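Local structure of peroxisomal fatty acid beta-oxidation multifunctional protein MFP2 (Arabidopsis thaliana, 2WTB) at residues Thr439-Phe451 with Leu460-Val472. The protein carries out successive steps of peroxisomal fatty acid beta-oxidation, combining enoyl-CoA hydratase activity on long-chain substrates with NAD-dependent 3-hydroxyacyl-CoA dehydrogenase activity. Residues are numbered along the deposited sequence; the frame is centred on the assembly and turned at random.
Sequences TKSQDRIVGAHFF and LEIVRTNHTSAQV
L460 lays its CD1 methyl over one face of the F450 ring, a CH-pi contact 3.8 Å from the ring centroid. The two residues belong to an antiparallel beta hairpin, strands 445-450 and 459-464, in the Rossmann-type NAD-binding domain of the dehydrogenase part. The parallel run of the sheet ends at 445-450; strand 459-464 turns back against it, and 486-491, at the sheet's outer side, runs parallel to 459-464. G447 and V463 form a hydrogen-bonded pair, with G447 N to V463 O at 2.8 Å, and H449 and E461 form the next. Having no side chain, G447 lets V463 CB come within 3.7 Å of its CA, where a beta carbon would collide. H449 and E461 lie side by side, ring and carboxylate planes 47° apart, with ND1 of H449 3.0 Å from OE1 of E461. The H449 ring runs alongside the E461 chain because chi1, at -169°, swings CG opposite the backbone N; NE2 of the ring bonds to S428 OG. E461 OE2 accepts from the backbone N of A497 and V498, tying the hairpin to the segment that follows strand 486-491. Past the paired strands, T468 OG1 receives T465 N and donates to I445 O, while its CG2 packs on V446 CG2. A valine in place of T468 would probably leave I445 O and T465 N without this shared partner and free the 465-468 turn to shift. V446 CG1 also meets V472 CG1, on helix 470-482. At the N-cap of that helix, S469 N bonds to D443 O at 3.2 Å, nearly straight at 167°.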
loop_
_atom_site.group_PDB
_atom_site.type_symbol
_atom_site.label_atom_id
_atom_site.label_comp_id
_atom_site.label_asym_id
_atom_site.label_seq_id
_atom_site.Cartn_x
_atom_site.Cartn_y
_atom_site.Cartn_z
ATOM N N THR A 439 -28.503 -16.640 -18.622
ATOM C CA THR A 439 -28.171 -15.672 -19.659
ATOM C C THR A 439 -27.233 -16.265 -20.701
ATOM O O THR A 439 -26.788 -17.406 -20.579
ATOM C CB THR A 439 -27.507 -14.412 -19.071
ATOM O OG1 THR A 439 -26.138 -14.693 -18.753
ATOM C CG2 THR A 439 -28.242 -13.950 -17.818
ATOM N N LYS A 440 -26.944 -15.480 -21.732
ATOM C CA LYS A 440 -25.959 -15.853 -22.736
ATOM C C LYS A 440 -24.882 -14.782 -22.792
ATOM O O LYS A 440 -24.308 -14.515 -23.847
ATOM C CB LYS A 440 -26.614 -16.011 -24.106
ATOM C CG LYS A 440 -27.552 -17.199 -24.208
ATOM C CD LYS A 440 -28.169 -17.301 -25.594
ATOM C CE LYS A 440 -29.147 -18.459 -25.671
ATOM N NZ LYS A 440 -28.527 -19.722 -25.183
ATOM N N SER A 441 -24.615 -14.170 -21.642
ATOM C CA SER A 441 -23.664 -13.071 -21.561
ATOM C C SER A 441 -22.449 -13.448 -20.725
ATOM O O SER A 441 -21.919 -12.622 -19.981
ATOM C CB SER A 441 -24.342 -11.838 -20.963
ATOM O OG SER A 441 -25.573 -11.570 -21.612
ATOM N N GLN A 442 -22.004 -14.694 -20.854
ATOM C CA GLN A 442 -20.893 -15.197 -20.050
ATOM C C GLN A 442 -19.616 -14.382 -20.239
ATOM O O GLN A 442 -18.754 -14.354 -19.364
ATOM C CB GLN A 442 -20.625 -16.673 -20.354
ATOM C CG GLN A 442 -21.714 -17.619 -19.871
ATOM C CD GLN A 442 -22.996 -17.503 -20.674
ATOM O OE1 GLN A 442 -22.975 -17.167 -21.859
ATOM N NE2 GLN A 442 -24.121 -17.790 -20.031
ATOM N N ASP A 443 -19.497 -13.717 -21.382
ATOM C CA ASP A 443 -18.312 -12.917 -21.660
ATOM C C ASP A 443 -18.349 -11.589 -20.910
ATOM O O ASP A 443 -17.317 -10.938 -20.732
ATOM C CB ASP A 443 -18.181 -12.663 -23.159
ATOM C CG ASP A 443 -19.293 -11.791 -23.699
ATOM O OD1 ASP A 443 -20.476 -12.094 -23.424
ATOM O OD2 ASP A 443 -18.985 -10.802 -24.396
ATOM N N ARG A 444 -19.539 -11.193 -20.471
ATOM C CA ARG A 444 -19.727 -9.910 -19.802
ATOM C C ARG A 444 -19.771 -10.048 -18.285
ATOM O O ARG A 444 -19.758 -9.048 -17.565
ATOM C CB ARG A 444 -21.021 -9.246 -20.279
ATOM C CG ARG A 444 -20.947 -8.612 -21.652
ATOM C CD ARG A 444 -22.149 -7.715 -21.891
ATOM N NE ARG A 444 -23.362 -8.474 -22.181
ATOM C CZ ARG A 444 -24.594 -8.022 -21.972
ATOM N NH1 ARG A 444 -24.781 -6.817 -21.452
ATOM N NH2 ARG A 444 -25.641 -8.778 -22.273
ATOM N N ILE A 445 -19.838 -11.284 -17.801
ATOM C CA ILE A 445 -19.961 -11.532 -16.367
ATOM C C ILE A 445 -18.599 -11.690 -15.698
ATOM O O ILE A 445 -17.811 -12.562 -16.063
ATOM C CB ILE A 445 -20.839 -12.765 -16.080
ATOM C CG1 ILE A 445 -22.299 -12.454 -16.407
ATOM C CG2 ILE A 445 -20.703 -13.190 -14.628
ATOM C CD1 ILE A 445 -23.192 -13.670 -16.434
ATOM N N VAL A 446 -18.336 -10.831 -14.717
ATOM C CA VAL A 446 -17.056 -10.819 -14.018
ATOM C C VAL A 446 -17.270 -10.613 -12.520
ATOM O O VAL A 446 -18.347 -10.199 -12.091
ATOM C CB VAL A 446 -16.132 -9.712 -14.571
ATOM C CG1 VAL A 446 -16.693 -8.337 -14.243
ATOM C CG2 VAL A 446 -14.714 -9.866 -14.031
ATOM N N GLY A 447 -16.245 -10.909 -11.728
ATOM C CA GLY A 447 -16.330 -10.760 -10.287
ATOM C C GLY A 447 -15.613 -9.528 -9.769
ATOM O O GLY A 447 -14.393 -9.411 -9.883
ATOM N N ALA A 448 -16.377 -8.600 -9.201
ATOM C CA ALA A 448 -15.807 -7.422 -8.561
ATOM C C ALA A 448 -15.917 -7.575 -7.047
ATOM O O ALA A 448 -16.885 -7.129 -6.431
ATOM C CB ALA A 448 -16.517 -6.163 -9.033
ATOM N N HIS A 449 -14.919 -8.221 -6.454
ATOM C CA HIS A 449 -14.982 -8.590 -5.047
ATOM C C HIS A 449 -14.347 -7.539 -4.148
ATOM O O HIS A 449 -13.147 -7.281 -4.230
ATOM C CB HIS A 449 -14.317 -9.949 -4.826
ATOM C CG HIS A 449 -14.571 -10.529 -3.471
ATOM N ND1 HIS A 449 -13.575 -10.687 -2.531
ATOM C CD2 HIS A 449 -15.708 -10.981 -2.894
ATOM C CE1 HIS A 449 -14.088 -11.219 -1.436
ATOM N NE2 HIS A 449 -15.381 -11.406 -1.629
ATOM N N PHE A 450 -15.164 -6.935 -3.291
ATOM C CA PHE A 450 -14.690 -5.920 -2.357
ATOM C C PHE A 450 -14.640 -6.471 -0.939
ATOM O O PHE A 450 -15.280 -7.474 -0.623
ATOM C CB PHE A 450 -15.599 -4.690 -2.383
ATOM C CG PHE A 450 -15.532 -3.904 -3.660
ATOM C CD1 PHE A 450 -16.234 -4.315 -4.783
ATOM C CD2 PHE A 450 -14.783 -2.741 -3.732
ATOM C CE1 PHE A 450 -16.182 -3.587 -5.956
ATOM C CE2 PHE A 450 -14.727 -2.008 -4.903
ATOM C CZ PHE A 450 -15.427 -2.432 -6.017
ATOM N N PHE A 451 -13.880 -5.801 -0.083
ATOM C CA PHE A 451 -13.805 -6.180 1.319
ATOM C C PHE A 451 -14.336 -5.047 2.185
ATOM O O PHE A 451 -13.916 -3.899 2.046
ATOM C CB PHE A 451 -12.366 -6.529 1.700
ATOM C CG PHE A 451 -11.766 -7.613 0.852
ATOM C CD1 PHE A 451 -11.259 -7.327 -0.406
ATOM C CD2 PHE A 451 -11.716 -8.922 1.308
ATOM C CE1 PHE A 451 -10.710 -8.322 -1.190
ATOM C CE2 PHE A 451 -11.166 -9.924 0.528
ATOM C CZ PHE A 451 -10.663 -9.623 -0.723
ATOM N N LEU A 460 -9.037 -4.941 -4.172
ATOM C CA LEU A 460 -10.159 -5.318 -5.013
ATOM C C LEU A 460 -9.810 -6.587 -5.775
ATOM O O LEU A 460 -8.833 -6.623 -6.520
ATOM C CB LEU A 460 -10.499 -4.203 -6.001
ATOM C CG LEU A 460 -11.437 -4.608 -7.139
ATOM C CD1 LEU A 460 -12.748 -5.165 -6.589
ATOM C CD2 LEU A 460 -11.692 -3.437 -8.076
ATOM N N GLU A 461 -10.606 -7.631 -5.575
ATOM C CA GLU A 461 -10.413 -8.875 -6.305
ATOM C C GLU A 461 -11.246 -8.890 -7.578
ATOM O O GLU A 461 -12.472 -8.949 -7.523
ATOM C CB GLU A 461 -10.779 -10.079 -5.437
ATOM C CG GLU A 461 -9.623 -10.669 -4.654
ATOM C CD GLU A 461 -10.002 -11.965 -3.951
ATOM O OE1 GLU A 461 -11.200 -12.146 -3.636
ATOM O OE2 GLU A 461 -9.105 -12.802 -3.715
ATOM N N ILE A 462 -10.574 -8.823 -8.722
ATOM C CA ILE A 462 -11.242 -8.995 -10.007
ATOM C C ILE A 462 -11.255 -10.476 -10.345
ATOM O O ILE A 462 -10.227 -11.047 -10.710
ATOM C CB ILE A 462 -10.532 -8.215 -11.129
ATOM C CG1 ILE A 462 -10.630 -6.712 -10.877
ATOM C CG2 ILE A 462 -11.133 -8.554 -12.479
ATOM C CD1 ILE A 462 -9.918 -5.883 -11.912
ATOM N N VAL A 463 -12.419 -11.099 -10.204
ATOM C CA VAL A 463 -12.552 -12.533 -10.434
ATOM C C VAL A 463 -12.965 -12.832 -11.872
ATOM O O VAL A 463 -14.094 -12.554 -12.277
ATOM C CB VAL A 463 -13.577 -13.165 -9.473
ATOM C CG1 VAL A 463 -13.648 -14.665 -9.689
ATOM C CG2 VAL A 463 -13.215 -12.849 -8.029
ATOM N N ARG A 464 -12.041 -13.404 -12.638
ATOM C CA ARG A 464 -12.303 -13.755 -14.028
ATOM C C ARG A 464 -12.781 -15.197 -14.115
ATOM O O ARG A 464 -12.475 -16.012 -13.249
ATOM C CB ARG A 464 -11.029 -13.599 -14.862
ATOM C CG ARG A 464 -10.169 -14.852 -14.862
ATOM C CD ARG A 464 -8.686 -14.543 -14.752
ATOM N NE ARG A 464 -8.066 -14.304 -16.048
ATOM C CZ ARG A 464 -6.796 -14.579 -16.319
ATOM N NH1 ARG A 464 -6.023 -15.114 -15.387
ATOM N NH2 ARG A 464 -6.301 -14.332 -17.526
ATOM N N THR A 465 -13.533 -15.514 -15.161
ATOM C CA THR A 465 -13.912 -16.894 -15.423
ATOM C C THR A 465 -13.188 -17.359 -16.672
ATOM O O THR A 465 -12.325 -16.651 -17.190
ATOM C CB THR A 465 -15.424 -17.045 -15.637
ATOM O OG1 THR A 465 -16.129 -16.239 -14.686
ATOM C CG2 THR A 465 -15.836 -18.491 -15.456
ATOM N N ASN A 466 -13.533 -18.552 -17.148
ATOM C CA ASN A 466 -13.023 -19.045 -18.419
ATOM C C ASN A 466 -13.641 -18.258 -19.565
ATOM O O ASN A 466 -13.137 -18.273 -20.687
ATOM C CB ASN A 466 -13.356 -20.527 -18.590
ATOM C CG ASN A 466 -12.941 -21.360 -17.399
ATOM O OD1 ASN A 466 -13.714 -22.182 -16.902
ATOM N ND2 ASN A 466 -11.714 -21.154 -16.930
ATOM N N HIS A 467 -14.738 -17.567 -19.269
ATOM C CA HIS A 467 -15.506 -16.871 -20.294
ATOM C C HIS A 467 -15.317 -15.356 -20.258
ATOM O O HIS A 467 -15.469 -14.683 -21.277
ATOM C CB HIS A 467 -16.988 -17.226 -20.168
ATOM C CG HIS A 467 -17.249 -18.699 -20.126
ATOM N ND1 HIS A 467 -17.335 -19.473 -21.265
ATOM C CD2 HIS A 467 -17.436 -19.543 -19.084
ATOM C CE1 HIS A 467 -17.565 -20.728 -20.925
ATOM N NE2 HIS A 467 -17.633 -20.797 -19.607
ATOM N N THR A 468 -14.991 -14.819 -19.088
ATOM C CA THR A 468 -14.778 -13.383 -18.960
ATOM C C THR A 468 -13.854 -12.896 -20.066
ATOM O O THR A 468 -12.740 -13.397 -20.222
ATOM C CB THR A 468 -14.165 -13.013 -17.598
ATOM O OG1 THR A 468 -15.027 -13.460 -16.544
ATOM C CG2 THR A 468 -13.981 -11.508 -17.495
ATOM N N SER A 469 -14.324 -11.923 -20.836
ATOM C CA SER A 469 -13.537 -11.380 -21.935
ATOM C C SER A 469 -12.424 -10.470 -21.426
ATOM O O SER A 469 -12.608 -9.724 -20.464
ATOM C CB SER A 469 -14.431 -10.616 -22.910
ATOM O OG SER A 469 -14.860 -9.392 -22.344
ATOM N N ALA A 470 -11.269 -10.536 -22.080
ATOM C CA ALA A 470 -10.126 -9.722 -21.695
ATOM C C ALA A 470 -10.492 -8.246 -21.596
ATOM O O ALA A 470 -10.043 -7.548 -20.686
ATOM C CB ALA A 470 -8.984 -9.918 -22.676
ATOM N N GLN A 471 -11.310 -7.777 -22.532
ATOM C CA GLN A 471 -11.673 -6.363 -22.586
ATOM C C GLN A 471 -12.447 -5.916 -21.349
ATOM O O GLN A 471 -12.318 -4.774 -20.912
ATOM C CB GLN A 471 -12.474 -6.055 -23.853
ATOM C CG GLN A 471 -13.024 -4.637 -23.912
ATOM C CD GLN A 471 -11.941 -3.593 -24.079
ATOM O OE1 GLN A 471 -11.110 -3.676 -24.987
ATOM N NE2 GLN A 471 -11.948 -2.592 -23.207
ATOM N N VAL A 472 -13.251 -6.814 -20.790
ATOM C CA VAL A 472 -13.988 -6.507 -19.568
ATOM C C VAL A 472 -13.033 -6.417 -18.377
ATOM O O VAL A 472 -13.178 -5.551 -17.512
ATOM C CB VAL A 472 -15.093 -7.546 -19.285
ATOM C CG1 VAL A 472 -15.705 -7.318 -17.908
ATOM C CG2 VAL A 472 -16.167 -7.478 -20.355
#